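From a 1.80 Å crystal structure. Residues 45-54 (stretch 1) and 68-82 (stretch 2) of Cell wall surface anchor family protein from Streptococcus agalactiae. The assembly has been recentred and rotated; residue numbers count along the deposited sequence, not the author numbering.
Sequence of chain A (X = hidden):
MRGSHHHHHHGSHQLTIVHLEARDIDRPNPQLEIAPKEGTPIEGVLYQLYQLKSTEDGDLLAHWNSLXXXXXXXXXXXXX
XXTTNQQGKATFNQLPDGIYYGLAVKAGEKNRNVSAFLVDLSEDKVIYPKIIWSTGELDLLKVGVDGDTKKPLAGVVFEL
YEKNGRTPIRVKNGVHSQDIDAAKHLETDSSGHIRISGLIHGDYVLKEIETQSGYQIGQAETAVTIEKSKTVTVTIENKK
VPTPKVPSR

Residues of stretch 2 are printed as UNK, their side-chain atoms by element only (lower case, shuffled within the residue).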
# COMPACT_ATOMS: atom_id res chain seq x y z
N VAL A 45 13.79 6.06 -4.88
CA VAL A 45 12.79 6.20 -3.82
C VAL A 45 12.90 7.59 -3.21
O VAL A 45 14.00 8.02 -2.81
CB VAL A 45 12.88 5.09 -2.71
CG1 VAL A 45 11.80 5.28 -1.62
CG2 VAL A 45 12.77 3.68 -3.31
N LEU A 46 11.77 8.29 -3.18
CA LEU A 46 11.72 9.64 -2.64
C LEU A 46 11.48 9.62 -1.14
O LEU A 46 10.45 9.14 -0.68
CB LEU A 46 10.62 10.46 -3.35
CG LEU A 46 10.37 11.89 -2.89
CD1 LEU A 46 11.67 12.69 -2.79
CD2 LEU A 46 9.42 12.53 -3.90
N TYR A 47 12.46 10.14 -0.39
CA TYR A 47 12.34 10.34 1.06
C TYR A 47 12.13 11.82 1.38
O TYR A 47 12.76 12.71 0.77
CB TYR A 47 13.57 9.79 1.81
CG TYR A 47 13.46 8.30 2.02
CD1 TYR A 47 13.96 7.40 1.07
CD2 TYR A 47 12.80 7.78 3.13
CE1 TYR A 47 13.83 6.02 1.26
CE2 TYR A 47 12.65 6.40 3.31
CZ TYR A 47 13.17 5.53 2.37
OH TYR A 47 13.03 4.17 2.56
N GLN A 48 11.23 12.09 2.31
CA GLN A 48 11.07 13.43 2.84
C GLN A 48 11.30 13.42 4.33
O GLN A 48 10.87 12.51 5.02
CB GLN A 48 9.68 13.97 2.51
CG GLN A 48 9.53 14.11 1.03
CD GLN A 48 8.20 14.65 0.59
OE1 GLN A 48 8.06 15.07 -0.56
NE2 GLN A 48 7.22 14.64 1.49
N LEU A 49 11.96 14.48 4.81
CA LEU A 49 12.24 14.65 6.22
C LEU A 49 11.63 15.96 6.70
O LEU A 49 11.92 17.02 6.13
CB LEU A 49 13.77 14.60 6.47
CG LEU A 49 14.48 13.25 6.69
CD1 LEU A 49 14.17 12.69 8.05
CD2 LEU A 49 14.19 12.18 5.63
N TYR A 50 10.78 15.88 7.72
CA TYR A 50 10.04 17.02 8.27
C TYR A 50 10.65 17.40 9.60
O TYR A 50 10.67 16.61 10.54
CB TYR A 50 8.56 16.68 8.39
CG TYR A 50 7.92 16.56 7.03
CD1 TYR A 50 8.04 15.38 6.29
CD2 TYR A 50 7.28 17.65 6.45
CE1 TYR A 50 7.47 15.28 5.01
CE2 TYR A 50 6.72 17.56 5.18
CZ TYR A 50 6.81 16.38 4.48
OH TYR A 50 6.27 16.33 3.22
N GLN A 51 11.22 18.60 9.65
CA GLN A 51 11.83 19.12 10.88
C GLN A 51 10.73 19.52 11.88
O GLN A 51 9.94 20.41 11.59
CB GLN A 51 12.65 20.34 10.52
CG GLN A 51 13.63 20.85 11.54
CD GLN A 51 14.37 22.03 10.93
OE1 GLN A 51 15.48 21.88 10.41
NE2 GLN A 51 13.72 23.16 10.88
N LEU A 52 10.69 18.86 13.03
CA LEU A 52 9.64 19.15 14.03
C LEU A 52 9.79 20.55 14.62
O LEU A 52 10.91 21.03 14.80
CB LEU A 52 9.64 18.12 15.16
CG LEU A 52 8.77 16.88 14.96
CD1 LEU A 52 9.22 16.08 13.73
CD2 LEU A 52 8.76 16.02 16.21
N LYS A 53 8.65 21.20 14.87
CA LYS A 53 8.63 22.48 15.59
C LYS A 53 8.44 22.28 17.08
O LYS A 53 8.85 23.12 17.87
CB LYS A 53 7.51 23.38 15.05
CG LYS A 53 7.72 23.83 13.61
CD LYS A 53 6.67 24.86 13.18
CE LYS A 53 7.22 26.28 13.16
NZ LYS A 53 7.96 26.69 14.41
N SER A 54 7.84 21.15 17.45
CA SER A 54 7.43 20.87 18.83
C SER A 54 7.64 19.40 19.15
O SER A 54 7.46 18.54 18.26
CB SER A 54 5.95 21.24 19.02
OG SER A 54 5.49 20.88 20.33
N UNK A 68 -1.92 13.80 7.47
CA UNK A 68 -1.87 13.67 6.02
C UNK A 68 -0.60 14.34 5.48
O UNK A 68 0.07 15.13 6.19
c UNK A 68 -3.12 14.33 5.31
o UNK A 68 -3.01 15.76 5.38
c UNK A 68 -4.43 13.87 5.93
N UNK A 69 -0.28 14.05 4.22
CA UNK A 69 0.94 14.55 3.62
C UNK A 69 1.04 16.07 3.66
O UNK A 69 2.10 16.63 3.98
c UNK A 69 0.13 14.44 1.19
c UNK A 69 3.20 13.30 0.73
c UNK A 69 1.19 13.97 2.19
c UNK A 69 2.60 14.33 1.72
N UNK A 70 -0.06 16.76 3.38
CA UNK A 70 -0.02 18.23 3.43
C UNK A 70 0.04 18.75 4.84
O UNK A 70 0.64 19.81 5.07
c UNK A 70 -1.20 18.89 2.64
c UNK A 70 -1.13 18.52 1.14
o UNK A 70 -2.46 18.48 3.21
N UNK A 71 -0.51 18.01 5.80
CA UNK A 71 -0.45 18.40 7.22
C UNK A 71 0.98 18.37 7.78
O UNK A 71 1.32 19.16 8.68
o UNK A 71 -4.88 17.45 8.90
c UNK A 71 -3.81 16.89 8.60
o UNK A 71 -3.52 15.71 8.96
c UNK A 71 -2.86 17.70 7.73
c UNK A 71 -1.38 17.51 8.08
N UNK A 72 1.79 17.46 7.24
CA UNK A 72 3.20 17.32 7.64
C UNK A 72 3.88 18.67 7.43
O UNK A 72 4.56 19.17 8.32
c UNK A 72 3.60 14.25 8.39
c UNK A 72 3.40 14.78 6.96
c UNK A 72 4.12 13.87 5.96
c UNK A 72 3.89 16.23 6.80
N UNK A 73 3.67 19.25 6.25
CA UNK A 73 4.25 20.54 5.89
C UNK A 73 3.81 21.64 6.89
O UNK A 73 4.65 22.42 7.39
c UNK A 73 4.28 22.29 3.93
c UNK A 73 6.20 23.76 3.21
c UNK A 73 3.86 20.90 4.45
c UNK A 73 5.78 22.38 3.72
n UNK A 73 7.64 23.74 2.77
N UNK A 74 2.51 21.66 7.18
CA UNK A 74 1.90 22.63 8.09
C UNK A 74 2.55 22.61 9.48
O UNK A 74 2.81 23.65 10.07
c UNK A 74 -1.87 22.95 9.18
c UNK A 74 0.39 22.37 8.18
c UNK A 74 -0.43 23.43 8.92
n UNK A 74 -3.64 21.47 8.11
c UNK A 74 -2.61 22.55 7.89
N UNK A 75 2.82 21.41 10.00
CA UNK A 75 3.39 21.29 11.34
C UNK A 75 4.93 21.34 11.42
O UNK A 75 5.48 21.46 12.52
n UNK A 75 -0.45 18.74 13.10
c UNK A 75 1.35 20.11 12.31
o UNK A 75 1.52 18.62 14.19
c UNK A 75 2.85 20.03 12.05
c UNK A 75 0.82 19.08 13.28
N UNK A 76 5.61 21.23 10.28
CA UNK A 76 7.08 21.23 10.23
C UNK A 76 7.69 22.64 10.16
O UNK A 76 7.00 23.58 9.78
c UNK A 76 7.58 20.38 9.05
N UNK A 77 8.97 22.76 10.54
CA UNK A 77 9.74 24.02 10.48
C UNK A 77 10.48 24.22 9.15
O UNK A 77 10.49 25.34 8.64
c UNK A 77 11.67 25.35 11.64
c UNK A 77 11.28 26.41 12.69
n UNK A 77 11.06 27.65 12.22
o UNK A 77 11.21 26.12 13.90
c UNK A 77 10.75 24.11 11.64
N UNK A 78 11.16 23.17 8.68
CA UNK A 78 11.85 23.07 7.39
C UNK A 78 11.49 21.65 6.87
O UNK A 78 11.20 20.75 7.66
c UNK A 78 13.99 24.59 7.57
n UNK A 78 16.21 24.01 8.38
o UNK A 78 16.04 25.12 6.45
c UNK A 78 13.38 23.17 7.51
c UNK A 78 15.51 24.59 7.42
N UNK A 79 11.50 21.48 5.55
CA UNK A 79 11.25 20.18 4.92
C UNK A 79 12.42 19.90 3.96
O UNK A 79 12.88 20.81 3.26
c UNK A 79 9.64 18.82 3.46
c UNK A 79 9.90 20.18 4.14
c UNK A 79 8.73 20.56 5.07
N UNK A 80 12.89 18.66 3.94
CA UNK A 80 14.02 18.28 3.09
C UNK A 80 13.62 17.06 2.30
O UNK A 80 12.89 16.22 2.82
c UNK A 80 17.30 20.85 5.27
c UNK A 80 15.52 20.41 6.83
c UNK A 80 15.23 17.93 3.93
c UNK A 80 15.72 19.06 4.81
c UNK A 80 15.07 19.35 6.01
c UNK A 80 16.84 19.80 4.44
c UNK A 80 16.62 21.14 6.45
N UNK A 81 14.10 16.95 1.06
CA UNK A 81 13.85 15.75 0.25
C UNK A 81 15.14 15.20 -0.34
O UNK A 81 16.09 15.96 -0.65
c UNK A 81 12.82 15.99 -0.88
c UNK A 81 12.97 16.42 -3.47
o UNK A 81 13.94 16.33 -4.31
o UNK A 81 11.75 16.16 -3.78
c UNK A 81 13.28 16.93 -2.02
N UNK A 82 15.18 13.88 -0.53
CA UNK A 82 16.27 13.26 -1.27
C UNK A 82 15.78 11.98 -1.89
O UNK A 82 14.92 11.29 -1.32
c UNK A 82 17.51 12.97 -0.36
O HOH W 1 4.05 17.82 2.91
O HOH W 2 5.90 20.21 15.07

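Position 68 has one carbon carrying an oxygen and a second carbon. It touches nothing on stretch 1. This is Thr68, the N-cap of the helix; its OG1 accepts a weak capping bond from the backbone N of position 71.

Position 69 has four carbons, forked at the first, with one arm two carbons long. The end of that arm lies 4.3 Å from Gln48 NE2. Its backbone O accepts from water 1 at 2.5 Å, and the same water is hydrogen-bonded to Tyr50 OH at 2.7 Å. This is Ile69; the end carbon is CD1.

Position 70 repeats the pattern of position 68, one carbon with an oxygen and a carbon, and points away from stretch 1. It is Thr70.

Position 71 has three carbons, the third carrying two oxygens, so it is an acid of glutamate length: Glu71. Its OE1 accepts from Thr68 N at 2.9 Å, so the two residues bond each other at the helix start.

Position 72 has four carbons forked at the second. Its CB sits over one face of the Tyr50 ring, 3.6 Å from the ring centroid. It is Leu72.

Position 73 has four carbons in a row ending in nitrogen. Its backbone N is 3.6 Å from Tyr50 CE2, but its side-chain end leads away. It is Lys73.

Position 74 also has four carbons in a row ending in nitrogen. Its CA-to-CB bond points away. It is Lys74.

Position 75 has three carbons, the third carrying one oxygen and one nitrogen. Its backbone O takes a bond from water 2 at 2.9 Å, and that water accepts from Lys53 N at 2.9 Å. Glutamine fits: Gln75.

Position 76 has a single carbon, CB, at the edge of the Tyr50 ring and 3.8 Å from Tyr50 CD2. It is Ala76, the first residue to leave helical geometry.

Position 77 has three carbons ending in one oxygen and one nitrogen. Its backbone N donates to Gln51 O at 2.8 Å, and its side-chain oxygen receives a weak bond from Lys53 NZ at 3.3 Å. It is Gln77; the oxygen is OE1.

Position 78 has the same make-up. Its side-chain nitrogen donates to Gln51 OE1 at 3.0 Å. It is Gln78; the nitrogen is NE2.

Position 79 is one carbon carrying two carbons. One of these lies over the Tyr50 face opposite Leu72, 4.0 Å from the centroid. It is Val79; the carbon is CG1.

Position 80 has one carbon and a six-carbon ring without oxygen. Its CB is 4.4 Å from Leu49 CB. It is Phe80.

Position 81 has three carbons, the third with two oxygens. One oxygen is 3.6 Å from Leu46 CD1. It is Glu81; the oxygen is OE1.

Position 82 has one carbon. Its backbone N donates to Tyr47 O at 3.0 Å. It is Ala82.

The contact has two parts. The strand through Val79 to Ala82 pairs antiparallel with the strand through Tyr47 to Tyr50: Leu49 N donates to Phe80 O at 2.8 Å, and Phe80 N returns a bond to Leu49 O at 2.9 Å. Gln51 N continues the ladder, donating to Gln78 O at 2.9 Å. The helix packs beside the strand pair, laying Leu72 CB on the Tyr50 ring, and water 1 links Ile69 O to Tyr50 OH. Tyr50 joins the two parts, its ring held between Leu72 and Val79.

Stretch 2, residues 68-82: TITELKKQAQQVFEA
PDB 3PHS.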